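Local coordinates for protein putative glycosyltransferase (GalT1) (Streptococcus parasanguinis FW213, PDB 5HEA) that probably transfers a sugar from a nucleotide-activated donor, this chain being the GT-A-type glycosyltransferase part of a longer protein, at residues Thr68-Gly71 with Pro72-Arg76; Asp42-Thr45 with Asp46-Ile50; Ala193-Tyr196 with Arg197-Leu200. All coordinates share one frame; numbering follows the deposited sequence.

Contact 1 of 3, residues Thr68-Gly71 with Pro72-Arg76; sequences TNAG and PSAAR
Ala70 and Gly71 meet the first turn of helix 72-82 at its N-cap, in the part of the GT-A fold where the loop after strand 62-66 turns into a helix. The tight part centres on the backbone of Gly71. Its carbonyl O receives the amide of Ala75, with Ala75 N to Gly71 O 3.0 Å and an N-H...O angle of 157°, and the donor lies in the carbonyl plane. The methyl of buried Ala75, which also touches Pro12 of strand 7-13, closes on this oxygen too, with Ala75 CB 3.6 Å from Gly71 O. Gly71 has a positive phi of 103°, at which a CB would be jammed against the carbonyl O of Ala70. The Asp42 carboxylate accepts the amides of Ala70 (at OD1) and Gly71 (at OD2). Farther along the turn, Ser73 OG is bonded to Pro184 O and Arg76 forms a salt bridge with Glu190.

The opposite character appears at Ala70, which is solvent-exposed. Here the two methyls simply meet, Ala70 CB lying 3.6 Å from Ala74 CB, while the ring of Pro72 packs on the carbonyl carbon of Gly71, its CG 3.6 Å from Gly71 C. On this looser side the polar link between loop and helix is made by water rather than directly: one water molecule donates to Ala70 O at 2.6 Å and accepts from Ala74 N at 2.9 Å.

Contact 2 of 3, residues Asp42-Thr45 with Asp46-Ile50; sequences DGST and DNSSI
Ser44 packs against Ser48, the last residue of an Asx turn formed by Asp46 that leads into helix 48-58, just after the start of the Asp-Gly-Ser-Thr-Asp sequence (residues 42-46) familiar from family 2 glycosyltransferases of the GT-A fold. The packing is carried by small groups. Ser44 OG lies 3.6 Å from Ser48 CB, and Ser44 CB stands 3.8 Å from Asp46 OD1. No direct hydrogen bond joins 42-45 to 46-50; the Ser44 hydroxyl is instead engaged by Asn41 OD1 and the amide of Asn15.

Hydrogen bonding is concentrated on the Asp46 carboxylate. With CG set between the backbone N and carbonyl carbon (chi1 59°), the group folds back over the turn and OD1 takes two protons from Ser48, both from the same face. OD2 receives the amide of Glu17, while Ser48 OG is also bonded to Val16 N, so the turn is fastened to the loop after strand 7-13.

One water molecule lies near Asp46 O and Ser49 OG, and its bond to Ser44 O is weak. At Asp46 OD1, Ser48 N arrives from 2.9 Å, well above the carboxylate plane, whereas Ser48 OG comes from 2.7 Å on the syn side, 22° out of that plane.

Contact 3 of 3, residues Ala193-Tyr196 with Arg197-Leu200; sequences ATIY and RLYL
Arg197 folds back along the start of helix 195-201 to take hold of the Ala193 carbonyl, one turn earlier, so that its side chain closes on the residue just before the N-cap of a short buried helix in this GT-A-type chain. NE makes the firm bond, Arg197 NE to Ala193 O 2.8 Å with an N-H...O angle of 160°, and the oxygen sits at the guanidinium edge, only 3° out of its plane. NH2 adds a weak second bond to the same oxygen, and is satisfied further by Arg182 O. The bend at chi3 (-90°) turns the guanidinium toward Ala193 after an extended chi2. The aliphatic stem of Arg197 lies over one face of the Tyr196 ring: CG is 3.8 Å from the centroid, a CH-pi contact.

Ile195 O receives Tyr199 N at 3.3 Å and, weakly, Leu198 N; Tyr196 O receives Leu200 N at 3.0 Å; Thr194 O has a weak bond from Arg197 N. Although Thr194 holds the N-cap position, its hydroxyl makes no capping bond and is paired with Glu190 O instead. The Tyr199 hydroxyl is bonded to Thr164 O, while Ile195 CG2 rests 3.6 Å from Tyr199 CZ. In addition, Tyr196 CD2 meets Leu200 CD1 at 3.9 Å.

All eight residues are buried between several elements. Ile195, Leu198 and Tyr199 touch strand 171-174, with Trp150 edge-to-face on Tyr199. Tyr196 and Leu200 pack on helix 231-247, where Arg241 makes a cation-pi contact with the Tyr196 ring, and Arg197 and Leu200 also touch a third subunit.

Contacts 1 and 2 are neighbouring helix starts, each following a parallel strand of the GT-A sheet, and they touch through Asp42 and the loop 68-71. Contact 3 belongs to helix 195-201, about 30 Å from contact 2 between centres and on the opposite side of the chain's centre. It is wholly buried, and bulky aromatic and aliphatic side chains dominate it. Contact 1 is partly buried, built from glycine backbone and alanine methyls; contact 2 is mostly buried yet strongly polar, its hydroxyls and carboxylate contrasting with the largely apolar bulk of contact 3. A firm water bridge spans contact 1. All three approach other subunits of the hexamer.

Contact 1 of 3, residues Thr68-Gly71 with Pro72-Arg76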
ATOM      1  N   THR A  68      -3.005  17.994  11.252  1.00 27.53           N
ATOM      2  CA  THR A  68      -2.412  17.214  10.171  1.00 28.97           C
ATOM      3  C   THR A  68      -3.323  17.314   8.957  1.00 27.83           C
ATOM      4  O   THR A  68      -4.545  17.299   9.100  1.00 30.85           O
ATOM      5  CB  THR A  68      -2.254  15.723  10.573  1.00 34.46           C
ATOM      6  OG1 THR A  68      -1.416  15.626  11.732  1.00 33.57           O
ATOM      7  CG2 THR A  68      -1.646  14.912   9.436  1.00 38.50           C
ATOM      8  N   ASN A  69      -2.733  17.437   7.770  1.00 26.53           N
ATOM      9  CA  ASN A  69      -3.513  17.628   6.543  1.00 33.00           C
ATOM     10  C   ASN A  69      -4.573  16.540   6.334  1.00 36.59           C
ATOM     11  O   ASN A  69      -4.251  15.350   6.304  1.00 34.04           O
ATOM     12  CB  ASN A  69      -2.595  17.698   5.319  1.00 31.45           C
ATOM     13  CG  ASN A  69      -3.367  17.838   4.022  1.00 35.60           C
ATOM     14  OD1 ASN A  69      -3.468  16.893   3.241  1.00 40.63           O
ATOM     15  ND2 ASN A  69      -3.932  19.022   3.795  1.00 31.76           N
ATOM     16  N   ALA A  70      -5.831  16.957   6.195  1.00 33.01           N
ATOM     17  CA  ALA A  70      -6.933  16.012   6.046  1.00 32.17           C
ATOM     18  C   ALA A  70      -7.993  16.492   5.037  1.00 29.08           C
ATOM     19  O   ALA A  70      -8.992  15.812   4.801  1.00 27.71           O
ATOM     20  CB  ALA A  70      -7.560  15.719   7.408  1.00 34.05           C
ATOM     21  N   GLY A  71      -7.772  17.659   4.444  1.00 25.06           N
ATOM     22  CA  GLY A  71      -8.638  18.169   3.387  1.00 30.45           C
ATOM     23  C   GLY A  71      -9.600  19.249   3.852  1.00 25.32           C
ATOM     24  O   GLY A  71      -9.793  19.437   5.051  1.00 27.88           O
ATOM     25  N   PRO A  72     -10.205  19.972   2.898  1.00 27.29           N
ATOM     26  CA  PRO A  72     -11.070  21.121   3.190  1.00 28.54           C
ATOM     27  C   PRO A  72     -12.306  20.725   3.999  1.00 27.37           C
ATOM     28  O   PRO A  72     -12.772  21.521   4.826  1.00 24.63           O
ATOM     29  CB  PRO A  72     -11.481  21.623   1.797  1.00 33.28           C
ATOM     30  CG  PRO A  72     -10.490  21.055   0.866  1.00 34.81           C
ATOM     31  CD  PRO A  72     -10.033  19.762   1.450  1.00 31.60           C
ATOM     32  N   SER A  73     -12.831  19.522   3.775  1.00 24.81           N
ATOM     33  CA  SER A  73     -14.009  19.077   4.541  1.00 31.41           C
ATOM     34  C   SER A  73     -13.660  18.883   6.006  1.00 25.96           C
ATOM     35  O   SER A  73     -14.380  19.342   6.889  1.00 19.10           O
ATOM     36  CB  SER A  73     -14.578  17.767   4.002  1.00 28.10           C
ATOM     37  OG  SER A  73     -15.157  17.954   2.727  1.00 25.34           O
ATOM     38  N   ALA A  74     -12.557  18.185   6.258  1.00 23.60           N
ATOM     39  CA  ALA A  74     -12.113  17.957   7.621  1.00 25.65           C
ATOM     40  C   ALA A  74     -11.776  19.269   8.315  1.00 20.90           C
ATOM     41  O   ALA A  74     -12.056  19.435   9.504  1.00 25.23           O
ATOM     42  CB  ALA A  74     -10.914  17.010   7.647  1.00 24.30           C
ATOM     43  N   ALA A  75     -11.176  20.202   7.583  1.00 25.02           N
ATOM     44  CA  ALA A  75     -10.851  21.507   8.152  1.00 23.90           C
ATOM     45  C   ALA A  75     -12.115  22.264   8.577  1.00 27.06           C
ATOM     46  O   ALA A  75     -12.171  22.847   9.660  1.00 23.95           O
ATOM     47  CB  ALA A  75     -10.031  22.341   7.158  1.00 27.20           C
ATOM     48  N   ARG A  76     -13.133  22.266   7.725  1.00 23.28           N
ATOM     49  CA  ARG A  76     -14.366  22.975   8.074  1.00 21.11           C
ATOM     50  C   ARG A  76     -15.073  22.296   9.248  1.00 23.51           C
ATOM     51  O   ARG A  76     -15.593  22.965  10.136  1.00 24.43           O
ATOM     52  CB  ARG A  76     -15.311  23.067   6.875  1.00 24.38           C
ATOM     53  CG  ARG A  76     -14.777  23.922   5.739  1.00 26.63           C
ATOM     54  CD  ARG A  76     -15.883  24.273   4.755  1.00 37.27           C
ATOM     55  NE  ARG A  76     -15.389  25.045   3.619  1.00 50.05           N
ATOM     56  CZ  ARG A  76     -15.131  24.509   2.433  1.00 55.15           C
ATOM     57  NH1 ARG A  76     -15.336  23.218   2.256  1.00 62.40           N
ATOM     58  NH2 ARG A  76     -14.678  25.252   1.431  1.00 59.31           N
TER
HETATM   59  O   HOH W   1     -11.478  16.405   4.217  1.00 36.45           O

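Contact 2 of 3, residues Asp42-Thr45 with Asp46-Ile50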
ATOM      1  N   ASP A  42      -4.548  23.466   7.848  1.00 24.42           N
ATOM      2  CA  ASP A  42      -4.672  22.054   7.481  1.00 26.03           C
ATOM      3  C   ASP A  42      -3.313  21.502   7.035  1.00 28.79           C
ATOM      4  O   ASP A  42      -3.175  20.957   5.935  1.00 27.24           O
ATOM      5  CB  ASP A  42      -5.734  21.943   6.361  1.00 31.52           C
ATOM      6  CG  ASP A  42      -6.078  20.508   5.985  1.00 39.87           C
ATOM      7  OD1 ASP A  42      -6.133  19.623   6.871  1.00 33.50           O
ATOM      8  OD2 ASP A  42      -6.299  20.274   4.780  1.00 39.26           O
ATOM      9  N   GLY A  43      -2.296  21.672   7.882  1.00 22.75           N
ATOM     10  CA  GLY A  43      -0.975  21.148   7.578  1.00 23.88           C
ATOM     11  C   GLY A  43      -0.279  21.859   6.422  1.00 27.55           C
ATOM     12  O   GLY A  43       0.431  21.222   5.651  1.00 22.42           O
ATOM     13  N   SER A  44      -0.482  23.170   6.291  1.00 26.73           N
ATOM     14  CA  SER A  44       0.199  23.941   5.248  1.00 23.31           C
ATOM     15  C   SER A  44       1.700  23.729   5.265  1.00 25.42           C
ATOM     16  O   SER A  44       2.306  23.545   6.325  1.00 26.77           O
ATOM     17  CB  SER A  44      -0.060  25.437   5.398  1.00 21.86           C
ATOM     18  OG  SER A  44      -1.433  25.731   5.270  1.00 23.68           O
ATOM     19  N   THR A  45       2.300  23.781   4.083  1.00 24.93           N
ATOM     20  CA  THR A  45       3.734  23.569   3.950  1.00 28.95           C
ATOM     21  C   THR A  45       4.455  24.801   3.427  1.00 26.48           C
ATOM     22  O   THR A  45       5.667  24.768   3.229  1.00 26.06           O
ATOM     23  CB  THR A  45       4.025  22.396   3.024  1.00 32.68           C
ATOM     24  OG1 THR A  45       3.319  22.600   1.800  1.00 28.90           O
ATOM     25  CG2 THR A  45       3.535  21.099   3.654  1.00 32.64           C
ATOM     26  N   ASP A  46       3.719  25.887   3.195  1.00 26.40           N
ATOM     27  CA  ASP A  46       4.351  27.171   2.875  1.00 32.64           C
ATOM     28  C   ASP A  46       4.458  28.034   4.143  1.00 34.43           C
ATOM     29  O   ASP A  46       4.648  27.508   5.238  1.00 30.91           O
ATOM     30  CB  ASP A  46       3.619  27.910   1.733  1.00 29.01           C
ATOM     31  CG  ASP A  46       2.157  28.210   2.051  1.00 30.87           C
ATOM     32  OD1 ASP A  46       1.715  27.909   3.180  1.00 29.43           O
ATOM     33  OD2 ASP A  46       1.447  28.764   1.167  1.00 29.23           O
ATOM     34  N   ASN A  47       4.324  29.349   4.009  1.00 29.83           N
ATOM     35  CA  ASN A  47       4.414  30.232   5.177  1.00 28.00           C
ATOM     36  C   ASN A  47       3.070  30.503   5.850  1.00 25.61           C
ATOM     37  O   ASN A  47       2.999  31.310   6.773  1.00 28.78           O
ATOM     38  CB  ASN A  47       5.091  31.558   4.804  1.00 27.61           C
ATOM     39  CG  ASN A  47       6.583  31.403   4.530  1.00 33.42           C
ATOM     40  OD1 ASN A  47       7.307  30.771   5.298  1.00 39.40           O
ATOM     41  ND2 ASN A  47       7.044  31.977   3.423  1.00 32.11           N
ATOM     42  N   SER A  48       2.011  29.833   5.389  1.00 24.07           N
ATOM     43  CA  SER A  48       0.657  30.087   5.892  1.00 24.76           C
ATOM     44  C   SER A  48       0.536  29.915   7.406  1.00 22.37           C
ATOM     45  O   SER A  48      -0.103  30.722   8.070  1.00 22.42           O
ATOM     46  CB  SER A  48      -0.372  29.185   5.198  1.00 25.34           C
ATOM     47  OG  SER A  48      -0.405  29.411   3.799  1.00 25.27           O
ATOM     48  N   SER A  49       1.142  28.858   7.943  1.00 22.91           N
ATOM     49  CA  SER A  49       1.066  28.580   9.380  1.00 25.85           C
ATOM     50  C   SER A  49       1.684  29.708  10.204  1.00 27.95           C
ATOM     51  O   SER A  49       1.168  30.079  11.253  1.00 28.96           O
ATOM     52  CB  SER A  49       1.778  27.267   9.710  1.00 27.85           C
ATOM     53  OG  SER A  49       3.177  27.403   9.525  1.00 29.51           O
ATOM     54  N   ILE A  50       2.791  30.256   9.713  1.00 25.45           N
ATOM     55  CA  ILE A  50       3.503  31.323  10.408  1.00 24.49           C
ATOM     56  C   ILE A  50       2.722  32.631  10.295  1.00 36.11           C
ATOM     57  O   ILE A  50       2.661  33.416  11.241  1.00 32.61           O
ATOM     58  CB  ILE A  50       4.957  31.467   9.861  1.00 39.89           C
ATOM     59  CG1 ILE A  50       5.946  30.672  10.723  1.00 47.73           C
ATOM     60  CG2 ILE A  50       5.411  32.914   9.833  1.00 37.36           C
ATOM     61  CD1 ILE A  50       5.553  29.254  10.999  1.00 45.71           C
TER
HETATM   62  O   HOH W   2       3.157  26.284   6.870  1.00 27.27           O

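Contact 3 of 3, residues Ala193-Tyr196 with Arg197-Leu200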
ATOM      1  N   ALA A 193     -22.445  19.144  -1.474  1.00 17.82           N
ATOM      2  CA  ALA A 193     -23.084  18.062  -0.718  1.00 24.87           C
ATOM      3  C   ALA A 193     -23.686  18.508   0.607  1.00 22.91           C
ATOM      4  O   ALA A 193     -24.398  17.737   1.249  1.00 19.11           O
ATOM      5  CB  ALA A 193     -22.076  16.928  -0.470  1.00 32.54           C
ATOM      6  N   THR A 194     -23.438  19.753   1.012  1.00 20.02           N
ATOM      7  CA  THR A 194     -23.684  20.129   2.406  1.00 19.62           C
ATOM      8  C   THR A 194     -24.589  21.348   2.631  1.00 21.38           C
ATOM      9  O   THR A 194     -25.481  21.306   3.479  1.00 25.80           O
ATOM     10  CB  THR A 194     -22.327  20.347   3.165  1.00 24.01           C
ATOM     11  OG1 THR A 194     -21.490  19.198   2.988  1.00 23.15           O
ATOM     12  CG2 THR A 194     -22.563  20.557   4.663  1.00 19.06           C
ATOM     13  N   ILE A 195     -24.341  22.431   1.897  1.00 21.43           N
ATOM     14  CA  ILE A 195     -25.004  23.710   2.165  1.00 19.64           C
ATOM     15  C   ILE A 195     -26.523  23.570   2.098  1.00 24.50           C
ATOM     16  O   ILE A 195     -27.236  24.024   2.992  1.00 22.08           O
ATOM     17  CB  ILE A 195     -24.480  24.830   1.229  1.00 24.32           C
ATOM     18  CG1 ILE A 195     -23.007  25.108   1.533  1.00 27.18           C
ATOM     19  CG2 ILE A 195     -25.271  26.118   1.416  1.00 28.84           C
ATOM     20  CD1 ILE A 195     -22.751  25.454   3.017  1.00 27.47           C
ATOM     21  N   TYR A 196     -27.018  22.895   1.068  1.00 22.50           N
ATOM     22  CA  TYR A 196     -28.469  22.752   0.910  1.00 22.26           C
ATOM     23  C   TYR A 196     -29.133  22.039   2.087  1.00 25.25           C
ATOM     24  O   TYR A 196     -30.300  22.304   2.404  1.00 27.43           O
ATOM     25  CB  TYR A 196     -28.815  22.070  -0.417  1.00 19.06           C
ATOM     26  CG  TYR A 196     -28.667  20.568  -0.405  1.00 20.71           C
ATOM     27  CD1 TYR A 196     -27.433  19.973  -0.616  1.00 19.12           C
ATOM     28  CD2 TYR A 196     -29.771  19.746  -0.214  1.00 30.47           C
ATOM     29  CE1 TYR A 196     -27.296  18.589  -0.619  1.00 22.87           C
ATOM     30  CE2 TYR A 196     -29.646  18.361  -0.216  1.00 31.84           C
ATOM     31  CZ  TYR A 196     -28.406  17.791  -0.418  1.00 31.63           C
ATOM     32  OH  TYR A 196     -28.275  16.420  -0.413  1.00 27.73           O
ATOM     33  N   ARG A 197     -28.407  21.142   2.750  1.00 21.57           N
ATOM     34  CA  ARG A 197     -28.982  20.482   3.919  1.00 22.69           C
ATOM     35  C   ARG A 197     -29.241  21.468   5.064  1.00 24.38           C
ATOM     36  O   ARG A 197     -30.221  21.340   5.793  1.00 21.79           O
ATOM     37  CB  ARG A 197     -28.126  19.293   4.360  1.00 24.40           C
ATOM     38  CG  ARG A 197     -28.009  18.230   3.263  1.00 24.11           C
ATOM     39  CD  ARG A 197     -27.268  17.003   3.733  1.00 29.25           C
ATOM     40  NE  ARG A 197     -25.825  17.085   3.508  1.00 30.83           N
ATOM     41  CZ  ARG A 197     -24.905  16.880   4.452  1.00 41.96           C
ATOM     42  NH1 ARG A 197     -25.292  16.601   5.695  1.00 39.40           N
ATOM     43  NH2 ARG A 197     -23.600  16.942   4.162  1.00 24.89           N
ATOM     44  N   LEU A 198     -28.374  22.461   5.216  1.00 23.41           N
ATOM     45  CA  LEU A 198     -28.643  23.542   6.169  1.00 23.50           C
ATOM     46  C   LEU A 198     -29.908  24.330   5.813  1.00 22.47           C
ATOM     47  O   LEU A 198     -30.725  24.652   6.688  1.00 25.38           O
ATOM     48  CB  LEU A 198     -27.447  24.485   6.235  1.00 24.95           C
ATOM     49  CG  LEU A 198     -26.193  23.825   6.800  1.00 23.17           C
ATOM     50  CD1 LEU A 198     -24.962  24.661   6.436  1.00 22.69           C
ATOM     51  CD2 LEU A 198     -26.340  23.702   8.317  1.00 22.61           C
ATOM     52  N   TYR A 199     -30.079  24.638   4.530  1.00 21.23           N
ATOM     53  CA  TYR A 199     -31.302  25.313   4.071  1.00 22.46           C
ATOM     54  C   TYR A 199     -32.561  24.521   4.475  1.00 26.89           C
ATOM     55  O   TYR A 199     -33.567  25.081   4.948  1.00 22.12           O
ATOM     56  CB  TYR A 199     -31.300  25.444   2.550  1.00 18.66           C
ATOM     57  CG  TYR A 199     -30.244  26.321   1.930  1.00 20.35           C
ATOM     58  CD1 TYR A 199     -29.740  27.430   2.592  1.00 26.05           C
ATOM     59  CD2 TYR A 199     -29.773  26.049   0.645  1.00 18.45           C
ATOM     60  CE1 TYR A 199     -28.774  28.233   1.996  1.00 27.86           C
ATOM     61  CE2 TYR A 199     -28.805  26.839   0.046  1.00 20.72           C
ATOM     62  CZ  TYR A 199     -28.315  27.923   0.725  1.00 23.73           C
ATOM     63  OH  TYR A 199     -27.379  28.713   0.125  1.00 24.67           O
ATOM     64  N   LEU A 200     -32.508  23.207   4.291  1.00 22.28           N
ATOM     65  CA  LEU A 200     -33.668  22.358   4.601  1.00 21.34           C
ATOM     66  C   LEU A 200     -34.003  22.351   6.100  1.00 24.63           C
ATOM     67  O   LEU A 200     -35.111  21.991   6.488  1.00 26.53           O
ATOM     68  CB  LEU A 200     -33.455  20.931   4.075  1.00 20.35           C
ATOM     69  CG  LEU A 200     -33.384  20.773   2.555  1.00 24.21           C
ATOM     70  CD1 LEU A 200     -32.888  19.375   2.176  1.00 25.05           C
ATOM     71  CD2 LEU A 200     -34.751  21.065   1.916  1.00 24.95           C
TER